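PDB 6ELV: polyphenol oxidase, chloroplastic from Malus domestica, which catalyses the oxidation of monophenols and o-diphenols to o-quinones, and is represented in this structure by its C-terminal domain. Local coordinates for residues Ile54-Asp59 and Gly132-Gly137. Numbering follows the deposited sequence.
Sequences IEFDRD and GAVKIG
E55 and K135 face each other as an antiparallel hydrogen-bonded pair, each backbone N-H bonded to the other residue's carbonyl. K135 N reaches E55 O at 2.9 Å and E55 N reaches K135 O at 3.0 Å. The same two oxygens also receive CA-H contacts, I54 CA on K135 O (3.3 Å) and V134 CA on E55 O.

On one face of the pair both side chains start with CG anti to the backbone N (E55 chi1 -170°, K135 chi1 166°). E55 then runs out extended, whereas the lysine chain bends near its end and swings its ammonium across toward the glutamate, closing only a long salt bridge, E55 OE1 to K135 NZ at 3.9 Å. Each charge has a stronger partner: K99 for the carboxylate's OE2, the carbonyl of G53 for NZ.

The opposite face is apolar. V134 CG2, anti to its backbone N, touches both strand neighbours of E55 from one side, meeting I54 CG2 at 3.7 Å and F56 CD1 obliquely at 4.1 Å; V134 runs alongside both and points the same way. I136 CD1 adds a looser touch on I54 CG1. V62 and F64 of strand 62-70 pack against this layer.

Past V134 the direct backbone pairing gives way to water: one molecule accepts from D57 N and donates to A133 O. F56 CB lies 3.5 Å from the same A133 O. Here the central strands 48-57 and 135-142 of a four-stranded antiparallel sheet meet, with a polar outer face and an apolar inner face laid on the second sheet, as in a beta-sandwich.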
loop_
_atom_site.group_PDB
_atom_site.type_symbol
_atom_site.label_atom_id
_atom_site.label_comp_id
_atom_site.label_asym_id
_atom_site.label_seq_id
_atom_site.Cartn_x
_atom_site.Cartn_y
_atom_site.Cartn_z
ATOM N N ILE A 54 2.259 -2.330 10.373
ATOM C CA ILE A 54 1.310 -3.429 10.234
ATOM C C ILE A 54 1.320 -4.217 11.535
ATOM O O ILE A 54 2.355 -4.771 11.922
ATOM C CB ILE A 54 1.703 -4.324 9.053
ATOM C CG1 ILE A 54 1.748 -3.533 7.744
ATOM C CG2 ILE A 54 0.784 -5.533 8.951
ATOM C CD1 ILE A 54 2.351 -4.328 6.605
ATOM N N GLU A 55 0.178 -4.274 12.216
ATOM C CA GLU A 55 0.157 -4.843 13.554
ATOM C C GLU A 55 -1.040 -5.760 13.732
ATOM O O GLU A 55 -2.159 -5.424 13.333
ATOM C CB GLU A 55 0.135 -3.744 14.602
ATOM C CG GLU A 55 0.360 -4.249 15.983
ATOM C CD GLU A 55 0.425 -3.119 16.963
ATOM O OE1 GLU A 55 1.234 -2.192 16.747
ATOM O OE2 GLU A 55 -0.370 -3.136 17.925
ATOM N N PHE A 56 -0.801 -6.909 14.362
ATOM C CA PHE A 56 -1.818 -7.944 14.496
ATOM C C PHE A 56 -1.344 -8.943 15.544
ATOM O O PHE A 56 -0.164 -8.984 15.902
ATOM C CB PHE A 56 -2.065 -8.665 13.159
ATOM C CG PHE A 56 -0.808 -9.200 12.535
ATOM C CD1 PHE A 56 -0.003 -8.394 11.742
ATOM C CD2 PHE A 56 -0.394 -10.500 12.794
ATOM C CE1 PHE A 56 1.164 -8.884 11.212
ATOM C CE2 PHE A 56 0.778 -10.994 12.253
ATOM C CZ PHE A 56 1.555 -10.179 11.466
ATOM N N ASP A 57 -2.279 -9.753 16.025
ATOM C CA ASP A 57 -1.943 -10.836 16.942
ATOM C C ASP A 57 -1.313 -11.977 16.151
ATOM O O ASP A 57 -1.863 -12.415 15.138
ATOM C CB ASP A 57 -3.192 -11.360 17.650
ATOM C CG ASP A 57 -3.683 -10.453 18.769
ATOM O OD1 ASP A 57 -3.118 -9.373 19.008
ATOM O OD2 ASP A 57 -4.679 -10.836 19.410
ATOM N N ARG A 58 -0.194 -12.507 16.651
ATOM C CA ARG A 58 0.530 -13.543 15.922
ATOM C C ARG A 58 -0.276 -14.822 15.742
ATOM O O ARG A 58 -0.045 -15.548 14.770
ATOM C CB ARG A 58 1.855 -13.838 16.612
ATOM C CG ARG A 58 2.858 -12.718 16.454
ATOM C CD ARG A 58 4.089 -12.954 17.327
ATOM N NE ARG A 58 5.040 -11.847 17.231
ATOM C CZ ARG A 58 6.106 -11.822 16.439
ATOM N NH1 ARG A 58 6.410 -12.869 15.686
ATOM N NH2 ARG A 58 6.889 -10.754 16.421
ATOM N N ASP A 59 -1.228 -15.113 16.639
ATOM C CA ASP A 59 -2.045 -16.318 16.516
ATOM C C ASP A 59 -3.224 -16.159 15.561
ATOM O O ASP A 59 -4.053 -17.071 15.469
ATOM C CB ASP A 59 -2.498 -16.848 17.887
ATOM C CG ASP A 59 -3.400 -15.885 18.647
ATOM O OD1 ASP A 59 -3.910 -14.908 18.068
ATOM O OD2 ASP A 59 -3.595 -16.117 19.855
ATOM N N GLY A 132 -8.182 -11.983 8.788
ATOM C CA GLY A 132 -7.458 -11.542 9.954
ATOM C C GLY A 132 -7.621 -10.073 10.279
ATOM O O GLY A 132 -7.586 -9.228 9.381
ATOM N N ALA A 133 -7.764 -9.759 11.562
ATOM C CA ALA A 133 -7.791 -8.377 12.018
ATOM C C ALA A 133 -6.384 -7.801 11.978
ATOM O O ALA A 133 -5.451 -8.392 12.523
ATOM C CB ALA A 133 -8.315 -8.321 13.449
ATOM N N VAL A 134 -6.230 -6.652 11.333
ATOM C CA VAL A 134 -4.921 -6.039 11.179
ATOM C C VAL A 134 -5.071 -4.525 11.204
ATOM O O VAL A 134 -6.042 -3.971 10.679
ATOM C CB VAL A 134 -4.213 -6.565 9.908
ATOM C CG1 VAL A 134 -4.949 -6.157 8.647
ATOM C CG2 VAL A 134 -2.766 -6.095 9.854
ATOM N N LYS A 135 -4.102 -3.865 11.830
ATOM C CA LYS A 135 -3.949 -2.419 11.815
ATOM C C LYS A 135 -2.883 -2.052 10.795
ATOM O O LYS A 135 -1.853 -2.724 10.680
ATOM C CB LYS A 135 -3.525 -1.900 13.196
ATOM C CG LYS A 135 -3.020 -0.455 13.201
ATOM C CD LYS A 135 -2.388 -0.062 14.525
ATOM C CE LYS A 135 -1.267 0.940 14.352
ATOM N NZ LYS A 135 0.046 0.321 13.988
ATOM N N ILE A 136 -3.141 -0.985 10.050
ATOM C CA ILE A 136 -2.189 -0.412 9.108
ATOM C C ILE A 136 -1.779 0.948 9.661
ATOM O O ILE A 136 -2.632 1.822 9.861
ATOM C CB ILE A 136 -2.819 -0.249 7.714
ATOM C CG1 ILE A 136 -3.465 -1.548 7.217
ATOM C CG2 ILE A 136 -1.777 0.300 6.738
ATOM C CD1 ILE A 136 -2.489 -2.669 6.999
ATOM N N GLY A 137 -0.483 1.132 9.909
ATOM C CA GLY A 137 0.019 2.339 10.539
ATOM C C GLY A 137 0.120 3.541 9.622
ATOM O O GLY A 137 -0.148 4.666 10.053
HETATM O O HOH W 1 -5.003 -9.433 15.064
#